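Local coordinates for protein V-type ATP synthase alpha chain (Nanoarchaeum equitans Kin4-M, PDB 5BN3) that forms subunit A of an archaeal V-type ATP synthase, a P-loop family chain modelled here with adenosine-5'-diphosphate and magnesium ions, at residues I4-I7 against V12-K15; E34-E39 against Y44-E49; R324-L329 against E343-Y348. All coordinates share one frame; numbering follows the deposited sequence.

Contact 1: residues I4-I7 against V12-K15; sequences IISI and VIAK
Ile-5 and Ser-6 turn their backbone N-H groups on one acceptor, Ile-13 O, so that one carbonyl oxygen takes two N-H groups of the antiparallel partner strand. Ile-5 N lies 2.8 Å from Ile-13 O in a nearly straight bond (173° at the hydrogen), whereas Ser-6 N reaches Ile-13 O at 3.2 Å along a more bent path (143°). The return bond runs from Ile-13 N to Ser-6 O at 3.0 Å. Packing is close at the same place: chi1 of 71° puts Ile-5 CG1 in the crowded position between its backbone N and carbonyl carbon, and both CG1 and CD1 of Ile-5 come within 3.7 Å of Ile-13 CG2. Ser-6 CB adds a contact of 3.9 Å with Ile-13 CB.

The face bearing Ile-4, Ile-7 and Val-12 meets more loosely. Ile-4 CG1 is 4.0 Å from Val-12 CG1, the two side chains crossing near a right angle, and Ile-7 CG1 is 4.3 Å from Val-12 CG2. At the partly exposed end, Lys-15 CG lies against Ile-5 CG2 at 3.9 Å, its chain running roughly perpendicular to that of the isoleucine. Ser-6 OG bonds to Ala-34 O of a neighbouring NEQ263 subunit, whose strand pairs with Ser-6 and Ile-7.

One residue extra opposite Ile-13 shifts the register by one: a classic beta bulge in the N-terminal hairpin of the beta-barrel domain.

Contact 2: residues E34-E39 against Y44-E49; sequences EVIGIE and YIQVYE
Ile-36 and Gly-37 both face Tyr-44, forming a classic beta bulge in the hairpin of strands 31-39 and 42-47 in the beta-barrel domain. Backbone bonding gives the evidence. Ile-36 N donates to Tyr-44 O at 2.8 Å, almost straight at the hydrogen (173°), while Gly-37 N makes a weak second bond to Tyr-44 O at 3.4 Å. Tyr-44 N answers with a bond of 2.8 Å to Gly-37 O. Before the bulge, Glu-34 and Gln-46 form a regular hydrogen-bonded pair, each N-H bonding to the other's carbonyl.

Two apolar pairs span the strands: Val-35 CG2 meets Ile-45 CG1 at 4.0 Å, and Ile-36 CG1 lies 4.3 Å from Tyr-44 CB. The other branch of the isoleucine, Ile-36 CG2, makes a van der Waals contact of 3.6 Å with Gln-46 OE1, the side chains crossing near a right angle. Ile-332 of helix 322-335 touches both Ile-36 and Gln-46.

Polar side-chain bonds gather at the two ends. A chi1 of 69° sets Gln-46 CG between its backbone N and carbonyl carbon, and the extended chain carries NE2 to Tyr-48 OH, 2.9 Å away. Tyr-48 OH in turn donates to Glu-34 OE1, although the modelled length is too short to be taken literally; Glu-34 OE2 forms a salt bridge with Arg-185. At the far end Tyr-44 OH donates to Glu-39 OE1 over 2.8 Å, meeting that oxygen nearly along its C-O bond, with carboxylate and ring planes 32° apart.

Contact 3: residues R324-L329 against E343-Y348; sequences RWAEAL and EGYPAY
Ala-326 CB rests 3.8 Å from Tyr-345 CE1, the methyl approaching the ring obliquely. The carbonyl of the same alanine, Ala-326 O, lies in the ring plane at the edge, 3.8 Å from Tyr-345 CD1, so one helical residue meets the ring with both its side chain and its backbone. One turn further along the helix, Leu-329 CB faces Pro-346 CG at 4.3 Å. No direct hydrogen bond joins the two segments; 199 Å² is buried between them, and the contacts of side chain with side chain across it are apolar.

A water supplies the polar link. It donates to Leu-329 O at 2.9 Å and to Tyr-348 OH, also at 2.9 Å, lying in the plane of the Tyr-348 ring at its edge. That ring is set by its own loop: with chi1 at 46°, CG sits between the backbone N and the carbonyl carbon, and Pro-346 CB lies 3.4 Å above the ring plane, offset toward the rim.

Outward from this shell, Arg-330 makes a cation-pi contact with Tyr-345 and a hydrogen bond to Glu-343 O, tying the helix to the loop twice more. Val-390 of helix 389-395 packs on both Ala-326 and Tyr-345, and a hydrogen bond joins Tyr-348 OH and Glu-338 OE1. Tyr-348 stands at the N-cap position of helix 349-357; the loop between helices 322-335 and 349-357 packs back on the first of them, within the nucleotide-binding domain of the ATP synthase alpha/beta family.

How the contacts relate
Contacts 1 and 2 belong to one sheet, their centres about 9 Å apart. Strands 11-15 and 42-47 are neighbours in it, with Val-12 N 2.8 Å from Ile-45 O, a probable hydrogen bond, and Ile-13 CD1 packed 3.6 Å from Tyr-44 CE2. Contact 3 lies in the nucleotide-binding domain; its centre is about 17 Å from that of contact 2, and their nearest atoms are about 6 Å apart. Glu-295 spans this gap, bonding to Gln-46 NE2 and touching Leu-329. None of the three includes a residue of the adenosine-5'-diphosphate pocket, but in contact 3 the Glu-327 side chain, salt-bridged to Arg-294, is about 13 Å from a magnesium ion.

Contact 1: residues I4-I7 against V12-K15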
ATOM      1  N   ILE A   4      -3.670 -40.490 -11.995  1.00 47.23           N
ATOM      2  CA  ILE A   4      -3.164 -39.139 -11.774  1.00 53.83           C
ATOM      3  C   ILE A   4      -2.678 -38.555 -13.099  1.00 50.85           C
ATOM      4  O   ILE A   4      -2.003 -39.235 -13.867  1.00 51.05           O
ATOM      5  CB  ILE A   4      -1.981 -39.149 -10.777  1.00 48.15           C
ATOM      6  CG1 ILE A   4      -2.428 -39.685  -9.415  1.00 44.40           C
ATOM      7  CG2 ILE A   4      -1.380 -37.759 -10.622  1.00 45.30           C
ATOM      8  CD1 ILE A   4      -1.316 -39.741  -8.386  1.00 47.94           C
ATOM      9  N   ILE A   5      -3.026 -37.302 -13.379  1.00 46.05           N
ATOM     10  CA  ILE A   5      -2.505 -36.633 -14.569  1.00 49.93           C
ATOM     11  C   ILE A   5      -1.696 -35.391 -14.197  1.00 53.65           C
ATOM     12  O   ILE A   5      -1.029 -34.797 -15.047  1.00 50.31           O
ATOM     13  CB  ILE A   5      -3.617 -36.257 -15.570  1.00 63.93           C
ATOM     14  CG1 ILE A   5      -4.463 -35.104 -15.032  1.00 62.97           C
ATOM     15  CG2 ILE A   5      -4.485 -37.467 -15.896  1.00 57.16           C
ATOM     16  CD1 ILE A   5      -5.397 -34.515 -16.063  1.00 67.01           C
ATOM     17  N   SER A   6      -1.757 -35.007 -12.924  1.00 51.40           N
ATOM     18  CA  SER A   6      -1.005 -33.853 -12.438  1.00 49.96           C
ATOM     19  C   SER A   6      -0.821 -33.867 -10.926  1.00 46.97           C
ATOM     20  O   SER A   6      -1.707 -34.300 -10.186  1.00 45.57           O
ATOM     21  CB  SER A   6      -1.709 -32.558 -12.839  1.00 57.15           C
ATOM     22  OG  SER A   6      -0.901 -31.430 -12.551  1.00 66.98           O
ATOM     23  N   ILE A   7       0.336 -33.390 -10.475  1.00 44.16           N
ATOM     24  CA  ILE A   7       0.596 -33.203  -9.053  1.00 47.94           C
ATOM     25  C   ILE A   7       1.149 -31.798  -8.819  1.00 53.83           C
ATOM     26  O   ILE A   7       2.200 -31.437  -9.350  1.00 45.86           O
ATOM     27  CB  ILE A   7       1.592 -34.244  -8.514  1.00 52.25           C
ATOM     28  CG1 ILE A   7       1.104 -35.658  -8.832  1.00 54.88           C
ATOM     29  CG2 ILE A   7       1.772 -34.086  -7.012  1.00 49.75           C
ATOM     30  CD1 ILE A   7       2.197 -36.586  -9.295  1.00 48.61           C
ATOM     31  N   VAL A  12      -3.910 -32.878  -6.298  1.00 46.83           N
ATOM     32  CA  VAL A  12      -3.735 -33.897  -7.327  1.00 43.79           C
ATOM     33  C   VAL A  12      -4.910 -33.857  -8.302  1.00 45.22           C
ATOM     34  O   VAL A  12      -6.068 -33.790  -7.886  1.00 49.80           O
ATOM     35  CB  VAL A  12      -3.608 -35.305  -6.709  1.00 53.97           C
ATOM     36  CG1 VAL A  12      -3.868 -36.388  -7.750  1.00 48.51           C
ATOM     37  CG2 VAL A  12      -2.236 -35.482  -6.093  1.00 45.68           C
ATOM     38  N   ILE A  13      -4.609 -33.868  -9.598  1.00 39.57           N
ATOM     39  CA  ILE A  13      -5.644 -33.960 -10.621  1.00 48.25           C
ATOM     40  C   ILE A  13      -5.639 -35.368 -11.206  1.00 44.59           C
ATOM     41  O   ILE A  13      -4.588 -35.885 -11.594  1.00 44.25           O
ATOM     42  CB  ILE A  13      -5.444 -32.915 -11.739  1.00 53.25           C
ATOM     43  CG1 ILE A  13      -5.469 -31.503 -11.148  1.00 53.43           C
ATOM     44  CG2 ILE A  13      -6.525 -33.048 -12.802  1.00 49.12           C
ATOM     45  CD1 ILE A  13      -5.126 -30.408 -12.139  1.00 48.79           C
ATOM     46  N   ALA A  14      -6.813 -35.990 -11.254  1.00 49.21           N
ATOM     47  CA  ALA A  14      -6.933 -37.353 -11.756  1.00 50.70           C
ATOM     48  C   ALA A  14      -8.018 -37.478 -12.816  1.00 51.87           C
ATOM     49  O   ALA A  14      -9.051 -36.813 -12.739  1.00 54.07           O
ATOM     50  CB  ALA A  14      -7.207 -38.316 -10.610  1.00 48.43           C
ATOM     51  N   LYS A  15      -7.777 -38.333 -13.806  1.00 60.77           N
ATOM     52  CA  LYS A  15      -8.813 -38.700 -14.764  1.00 57.78           C
ATOM     53  C   LYS A  15      -9.535 -39.945 -14.266  1.00 59.68           C
ATOM     54  O   LYS A  15      -8.908 -40.854 -13.719  1.00 58.42           O
ATOM     55  CB  LYS A  15      -8.211 -38.976 -16.145  1.00 59.44           C
ATOM     56  CG  LYS A  15      -8.175 -37.777 -17.083  1.00 74.25           C
ATOM     57  CD  LYS A  15      -8.065 -38.244 -18.532  1.00 84.01           C
ATOM     58  CE  LYS A  15      -8.065 -37.081 -19.516  1.00 99.93           C
ATOM     59  NZ  LYS A  15      -6.720 -36.466 -19.681  1.00102.44           N
TER

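Contact 2: residues E34-E39 against Y44-E49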
ATOM      1  N   GLU A  34      -9.320 -36.201  -0.788  1.00 38.21           N
ATOM      2  CA  GLU A  34     -10.741 -35.896  -0.882  1.00 36.32           C
ATOM      3  C   GLU A  34     -11.018 -35.101  -2.153  1.00 40.74           C
ATOM      4  O   GLU A  34     -10.357 -34.096  -2.421  1.00 43.61           O
ATOM      5  CB  GLU A  34     -11.195 -35.109   0.353  1.00 45.22           C
ATOM      6  CG  GLU A  34     -12.692 -34.847   0.433  1.00 43.07           C
ATOM      7  CD  GLU A  34     -13.072 -34.027   1.656  1.00 68.74           C
ATOM      8  OE1 GLU A  34     -12.166 -33.462   2.307  1.00 56.99           O
ATOM      9  OE2 GLU A  34     -14.279 -33.946   1.969  1.00 62.85           O
ATOM     10  N   VAL A  35     -11.986 -35.557  -2.943  1.00 38.61           N
ATOM     11  CA  VAL A  35     -12.376 -34.841  -4.155  1.00 35.37           C
ATOM     12  C   VAL A  35     -13.088 -33.539  -3.787  1.00 42.13           C
ATOM     13  O   VAL A  35     -14.084 -33.553  -3.071  1.00 42.64           O
ATOM     14  CB  VAL A  35     -13.295 -35.697  -5.049  1.00 41.14           C
ATOM     15  CG1 VAL A  35     -13.687 -34.926  -6.293  1.00 41.42           C
ATOM     16  CG2 VAL A  35     -12.595 -36.987  -5.439  1.00 38.35           C
ATOM     17  N   ILE A  36     -12.572 -32.416  -4.278  1.00 39.15           N
ATOM     18  CA  ILE A  36     -13.125 -31.107  -3.936  1.00 47.83           C
ATOM     19  C   ILE A  36     -13.731 -30.415  -5.152  1.00 55.12           C
ATOM     20  O   ILE A  36     -14.415 -29.395  -5.028  1.00 44.89           O
ATOM     21  CB  ILE A  36     -12.052 -30.189  -3.319  1.00 49.20           C
ATOM     22  CG1 ILE A  36     -10.901 -29.976  -4.305  1.00 47.89           C
ATOM     23  CG2 ILE A  36     -11.541 -30.767  -2.011  1.00 44.20           C
ATOM     24  CD1 ILE A  36      -9.801 -29.076  -3.783  1.00 53.26           C
ATOM     25  N   GLY A  37     -13.467 -30.971  -6.330  1.00 42.74           N
ATOM     26  CA  GLY A  37     -13.968 -30.410  -7.569  1.00 46.62           C
ATOM     27  C   GLY A  37     -13.988 -31.436  -8.686  1.00 48.36           C
ATOM     28  O   GLY A  37     -13.170 -32.358  -8.707  1.00 46.26           O
ATOM     29  N   ILE A  38     -14.929 -31.284  -9.613  1.00 48.64           N
ATOM     30  CA  ILE A  38     -15.011 -32.168 -10.772  1.00 50.25           C
ATOM     31  C   ILE A  38     -15.246 -31.363 -12.045  1.00 53.67           C
ATOM     32  O   ILE A  38     -16.138 -30.517 -12.100  1.00 55.18           O
ATOM     33  CB  ILE A  38     -16.118 -33.237 -10.602  1.00 66.06           C
ATOM     34  CG1 ILE A  38     -15.689 -34.285  -9.569  1.00 45.50           C
ATOM     35  CG2 ILE A  38     -16.424 -33.919 -11.929  1.00 63.11           C
ATOM     36  CD1 ILE A  38     -16.743 -35.331  -9.281  1.00 54.83           C
ATOM     37  N   GLU A  39     -14.429 -31.623 -13.061  1.00 58.47           N
ATOM     38  CA  GLU A  39     -14.561 -30.964 -14.354  1.00 64.11           C
ATOM     39  C   GLU A  39     -14.517 -32.025 -15.445  1.00 74.39           C
ATOM     40  O   GLU A  39     -13.439 -32.503 -15.808  1.00 70.24           O
ATOM     41  CB  GLU A  39     -13.431 -29.949 -14.551  1.00 62.90           C
ATOM     42  CG  GLU A  39     -13.500 -29.157 -15.849  1.00 75.98           C
ATOM     43  CD  GLU A  39     -12.490 -28.027 -15.888  1.00 91.99           C
ATOM     44  OE1 GLU A  39     -11.540 -28.052 -15.077  1.00 94.15           O
ATOM     45  OE2 GLU A  39     -12.647 -27.109 -16.722  1.00 94.54           O
ATOM     46  N   TYR A  44     -10.478 -32.932  -9.026  1.00 52.67           N
ATOM     47  CA  TYR A  44      -9.511 -32.156  -8.262  1.00 46.10           C
ATOM     48  C   TYR A  44      -9.507 -32.647  -6.823  1.00 37.68           C
ATOM     49  O   TYR A  44     -10.529 -32.604  -6.132  1.00 46.23           O
ATOM     50  CB  TYR A  44      -9.823 -30.661  -8.363  1.00 50.44           C
ATOM     51  CG  TYR A  44      -9.653 -30.129  -9.771  1.00 48.96           C
ATOM     52  CD1 TYR A  44     -10.655 -30.283 -10.719  1.00 55.67           C
ATOM     53  CD2 TYR A  44      -8.482 -29.492 -10.157  1.00 55.22           C
ATOM     54  CE1 TYR A  44     -10.500 -29.809 -12.010  1.00 61.90           C
ATOM     55  CE2 TYR A  44      -8.318 -29.013 -11.445  1.00 62.56           C
ATOM     56  CZ  TYR A  44      -9.330 -29.175 -12.367  1.00 68.52           C
ATOM     57  OH  TYR A  44      -9.169 -28.701 -13.648  1.00 78.37           O
ATOM     58  N   ILE A  45      -8.351 -33.128  -6.385  1.00 36.35           N
ATOM     59  CA  ILE A  45      -8.236 -33.828  -5.116  1.00 41.56           C
ATOM     60  C   ILE A  45      -7.235 -33.142  -4.195  1.00 37.09           C
ATOM     61  O   ILE A  45      -6.086 -32.916  -4.582  1.00 38.75           O
ATOM     62  CB  ILE A  45      -7.767 -35.279  -5.354  1.00 46.22           C
ATOM     63  CG1 ILE A  45      -8.784 -36.026  -6.221  1.00 46.23           C
ATOM     64  CG2 ILE A  45      -7.551 -36.000  -4.039  1.00 40.21           C
ATOM     65  CD1 ILE A  45      -8.192 -37.180  -7.000  1.00 46.15           C
ATOM     66  N   GLN A  46      -7.662 -32.807  -2.980  1.00 37.54           N
ATOM     67  CA  GLN A  46      -6.707 -32.343  -1.980  1.00 46.63           C
ATOM     68  C   GLN A  46      -6.221 -33.526  -1.145  1.00 36.59           C
ATOM     69  O   GLN A  46      -7.018 -34.295  -0.595  1.00 38.86           O
ATOM     70  CB  GLN A  46      -7.262 -31.192  -1.123  1.00 41.95           C
ATOM     71  CG  GLN A  46      -8.393 -31.537  -0.164  1.00 42.05           C
ATOM     72  CD  GLN A  46      -8.912 -30.307   0.560  1.00 54.86           C
ATOM     73  OE1 GLN A  46      -8.983 -29.221  -0.016  1.00 54.69           O
ATOM     74  NE2 GLN A  46      -9.271 -30.470   1.828  1.00 52.08           N
ATOM     75  N   VAL A  47      -4.903 -33.682  -1.092  1.00 43.26           N
ATOM     76  CA  VAL A  47      -4.280 -34.831  -0.453  1.00 39.06           C
ATOM     77  C   VAL A  47      -3.846 -34.478   0.964  1.00 49.62           C
ATOM     78  O   VAL A  47      -3.208 -33.448   1.186  1.00 40.04           O
ATOM     79  CB  VAL A  47      -3.069 -35.315  -1.273  1.00 43.16           C
ATOM     80  CG1 VAL A  47      -2.455 -36.554  -0.648  1.00 47.74           C
ATOM     81  CG2 VAL A  47      -3.496 -35.606  -2.697  1.00 42.13           C
ATOM     82  N   TYR A  48      -4.199 -35.335   1.919  1.00 40.58           N
ATOM     83  CA  TYR A  48      -3.908 -35.086   3.328  1.00 39.03           C
ATOM     84  C   TYR A  48      -2.579 -35.698   3.758  1.00 36.21           C
ATOM     85  O   TYR A  48      -2.368 -36.003   4.933  1.00 50.01           O
ATOM     86  CB  TYR A  48      -5.054 -35.596   4.202  1.00 45.14           C
ATOM     87  CG  TYR A  48      -6.358 -34.897   3.914  1.00 47.37           C
ATOM     88  CD1 TYR A  48      -6.624 -33.645   4.445  1.00 47.55           C
ATOM     89  CD2 TYR A  48      -7.314 -35.481   3.097  1.00 48.46           C
ATOM     90  CE1 TYR A  48      -7.810 -32.995   4.177  1.00 42.08           C
ATOM     91  CE2 TYR A  48      -8.504 -34.840   2.824  1.00 53.59           C
ATOM     92  CZ  TYR A  48      -8.745 -33.598   3.365  1.00 53.63           C
ATOM     93  OH  TYR A  48      -9.927 -32.954   3.097  1.00 48.24           O
ATOM     94  N   GLU A  49      -1.687 -35.870   2.791  1.00 42.18           N
ATOM     95  CA  GLU A  49      -0.343 -36.365   3.054  1.00 40.89           C
ATOM     96  C   GLU A  49       0.621 -35.717   2.072  1.00 52.18           C
ATOM     97  O   GLU A  49       0.191 -35.077   1.110  1.00 52.26           O
ATOM     98  CB  GLU A  49      -0.297 -37.893   2.948  1.00 57.34           C
ATOM     99  CG  GLU A  49      -0.157 -38.597   4.292  1.00 71.37           C
ATOM    100  CD  GLU A  49      -1.149 -39.730   4.479  1.00 84.37           C
ATOM    101  OE1 GLU A  49      -2.018 -39.922   3.600  1.00 84.96           O
ATOM    102  OE2 GLU A  49      -1.062 -40.429   5.510  1.00 81.44           O
TER

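Contact 3: residues R324-L329 against E343-Y348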
ATOM      1  N   ARG A 324      -3.927 -20.634  10.403  1.00 28.70           N
ATOM      2  CA  ARG A 324      -3.210 -21.697   9.701  1.00 31.09           C
ATOM      3  C   ARG A 324      -4.156 -22.457   8.777  1.00 26.19           C
ATOM      4  O   ARG A 324      -3.759 -22.926   7.710  1.00 32.99           O
ATOM      5  CB  ARG A 324      -2.556 -22.657  10.700  1.00 34.96           C
ATOM      6  CG  ARG A 324      -1.710 -21.969  11.765  1.00 31.34           C
ATOM      7  CD  ARG A 324      -0.703 -21.018  11.152  1.00 41.18           C
ATOM      8  NE  ARG A 324      -0.018 -20.237  12.177  1.00 46.27           N
ATOM      9  CZ  ARG A 324       0.424 -18.996  12.003  1.00 46.14           C
ATOM     10  NH1 ARG A 324       0.253 -18.385  10.839  1.00 35.18           N
ATOM     11  NH2 ARG A 324       1.033 -18.366  12.997  1.00 39.84           N
ATOM     12  N   TRP A 325      -5.408 -22.576   9.207  1.00 27.71           N
ATOM     13  CA  TRP A 325      -6.469 -23.162   8.394  1.00 31.45           C
ATOM     14  C   TRP A 325      -6.733 -22.252   7.201  1.00 38.42           C
ATOM     15  O   TRP A 325      -6.905 -22.719   6.075  1.00 34.41           O
ATOM     16  CB  TRP A 325      -7.736 -23.340   9.247  1.00 32.18           C
ATOM     17  CG  TRP A 325      -8.999 -23.677   8.484  1.00 35.71           C
ATOM     18  CD1 TRP A 325      -9.097 -24.356   7.301  1.00 39.29           C
ATOM     19  CD2 TRP A 325     -10.342 -23.334   8.859  1.00 31.88           C
ATOM     20  NE1 TRP A 325     -10.415 -24.457   6.923  1.00 32.31           N
ATOM     21  CE2 TRP A 325     -11.199 -23.841   7.863  1.00 32.67           C
ATOM     22  CE3 TRP A 325     -10.902 -22.654   9.945  1.00 36.98           C
ATOM     23  CZ2 TRP A 325     -12.585 -23.683   7.917  1.00 37.58           C
ATOM     24  CZ3 TRP A 325     -12.277 -22.500   9.999  1.00 35.75           C
ATOM     25  CH2 TRP A 325     -13.103 -23.012   8.992  1.00 35.85           C
ATOM     26  N   ALA A 326      -6.742 -20.947   7.448  1.00 36.56           N
ATOM     27  CA  ALA A 326      -6.908 -19.974   6.374  1.00 35.07           C
ATOM     28  C   ALA A 326      -5.779 -20.072   5.351  1.00 35.03           C
ATOM     29  O   ALA A 326      -6.014 -19.936   4.149  1.00 35.11           O
ATOM     30  CB  ALA A 326      -6.996 -18.573   6.940  1.00 39.08           C
ATOM     31  N   GLU A 327      -4.557 -20.305   5.825  1.00 26.22           N
ATOM     32  CA  GLU A 327      -3.414 -20.482   4.926  1.00 30.37           C
ATOM     33  C   GLU A 327      -3.600 -21.712   4.043  1.00 35.35           C
ATOM     34  O   GLU A 327      -3.234 -21.704   2.868  1.00 33.87           O
ATOM     35  CB  GLU A 327      -2.109 -20.618   5.716  1.00 32.44           C
ATOM     36  CG  GLU A 327      -0.891 -20.873   4.827  1.00 39.44           C
ATOM     37  CD  GLU A 327       0.330 -21.341   5.597  1.00 50.54           C
ATOM     38  OE1 GLU A 327       0.268 -21.396   6.843  1.00 36.41           O
ATOM     39  OE2 GLU A 327       1.359 -21.659   4.955  1.00 43.47           O
ATOM     40  N   ALA A 328      -4.161 -22.770   4.619  1.00 34.13           N
ATOM     41  CA  ALA A 328      -4.417 -23.991   3.869  1.00 34.27           C
ATOM     42  C   ALA A 328      -5.427 -23.733   2.756  1.00 36.72           C
ATOM     43  O   ALA A 328      -5.239 -24.180   1.629  1.00 38.96           O
ATOM     44  CB  ALA A 328      -4.908 -25.087   4.792  1.00 32.77           C
ATOM     45  N   LEU A 329      -6.495 -23.007   3.082  1.00 30.38           N
ATOM     46  CA  LEU A 329      -7.507 -22.632   2.098  1.00 34.75           C
ATOM     47  C   LEU A 329      -6.909 -21.813   0.963  1.00 38.27           C
ATOM     48  O   LEU A 329      -7.223 -22.027  -0.209  1.00 37.43           O
ATOM     49  CB  LEU A 329      -8.625 -21.828   2.764  1.00 36.42           C
ATOM     50  CG  LEU A 329      -9.531 -22.577   3.740  1.00 46.16           C
ATOM     51  CD1 LEU A 329     -10.533 -21.633   4.386  1.00 40.23           C
ATOM     52  CD2 LEU A 329     -10.247 -23.683   3.006  1.00 46.78           C
ATOM     53  N   GLU A 343      -6.005  -9.978   0.265  1.00 34.60           N
ATOM     54  CA  GLU A 343      -4.784 -10.544   0.849  1.00 36.81           C
ATOM     55  C   GLU A 343      -4.456 -11.935   0.325  1.00 46.76           C
ATOM     56  O   GLU A 343      -3.763 -12.708   0.988  1.00 51.99           O
ATOM     57  CB  GLU A 343      -4.851 -10.549   2.373  1.00 40.23           C
ATOM     58  N   GLY A 344      -4.944 -12.251  -0.869  1.00 45.08           N
ATOM     59  CA  GLY A 344      -4.631 -13.526  -1.486  1.00 47.36           C
ATOM     60  C   GLY A 344      -5.548 -14.653  -1.053  1.00 56.24           C
ATOM     61  O   GLY A 344      -5.540 -15.732  -1.653  1.00 45.74           O
ATOM     62  N   TYR A 345      -6.336 -14.413  -0.010  1.00 41.91           N
ATOM     63  CA  TYR A 345      -7.289 -15.410   0.454  1.00 32.65           C
ATOM     64  C   TYR A 345      -8.403 -15.572  -0.570  1.00 41.35           C
ATOM     65  O   TYR A 345      -8.721 -14.628  -1.293  1.00 35.65           O
ATOM     66  CB  TYR A 345      -7.867 -15.007   1.814  1.00 39.33           C
ATOM     67  CG  TYR A 345      -6.842 -15.004   2.923  1.00 37.61           C
ATOM     68  CD1 TYR A 345      -6.352 -16.194   3.441  1.00 37.03           C
ATOM     69  CD2 TYR A 345      -6.372 -13.815   3.458  1.00 44.87           C
ATOM     70  CE1 TYR A 345      -5.415 -16.200   4.454  1.00 36.92           C
ATOM     71  CE2 TYR A 345      -5.436 -13.811   4.474  1.00 42.50           C
ATOM     72  CZ  TYR A 345      -4.963 -15.005   4.966  1.00 44.74           C
ATOM     73  OH  TYR A 345      -4.032 -15.007   5.975  1.00 44.73           O
ATOM     74  N   PRO A 346      -8.987 -16.777  -0.648  1.00 39.62           N
ATOM     75  CA  PRO A 346     -10.131 -16.976  -1.545  1.00 41.46           C
ATOM     76  C   PRO A 346     -11.311 -16.109  -1.114  1.00 47.04           C
ATOM     77  O   PRO A 346     -11.414 -15.752   0.061  1.00 30.50           O
ATOM     78  CB  PRO A 346     -10.465 -18.462  -1.366  1.00 44.51           C
ATOM     79  CG  PRO A 346      -9.850 -18.849  -0.057  1.00 45.52           C
ATOM     80  CD  PRO A 346      -8.617 -18.012   0.064  1.00 36.02           C
ATOM     81  N   ALA A 347     -12.187 -15.773  -2.053  1.00 33.96           N
ATOM     82  CA  ALA A 347     -13.319 -14.904  -1.758  1.00 35.54           C
ATOM     83  C   ALA A 347     -14.336 -15.550  -0.819  1.00 38.27           C
ATOM     84  O   ALA A 347     -15.170 -14.858  -0.231  1.00 35.39           O
ATOM     85  CB  ALA A 347     -13.986 -14.459  -3.049  1.00 40.66           C
ATOM     86  N   TYR A 348     -14.265 -16.872  -0.682  1.00 34.02           N
ATOM     87  CA  TYR A 348     -15.197 -17.601   0.173  1.00 33.96           C
ATOM     88  C   TYR A 348     -14.664 -17.828   1.590  1.00 29.07           C
ATOM     89  O   TYR A 348     -15.169 -18.685   2.314  1.00 30.82           O
ATOM     90  CB  TYR A 348     -15.599 -18.934  -0.476  1.00 40.91           C
ATOM     91  CG  TYR A 348     -14.448 -19.741  -1.038  1.00 45.30           C
ATOM     92  CD1 TYR A 348     -13.702 -20.583  -0.226  1.00 41.33           C
ATOM     93  CD2 TYR A 348     -14.125 -19.681  -2.387  1.00 45.52           C
ATOM     94  CE1 TYR A 348     -12.659 -21.328  -0.736  1.00 45.97           C
ATOM     95  CE2 TYR A 348     -13.084 -20.424  -2.905  1.00 53.85           C
ATOM     96  CZ  TYR A 348     -12.356 -21.246  -2.074  1.00 49.79           C
ATOM     97  OH  TYR A 348     -11.315 -21.990  -2.579  1.00 47.98           O
TER
HETATM   98  O   HOH W   1      -9.713 -23.507  -0.762  1.00 53.21           O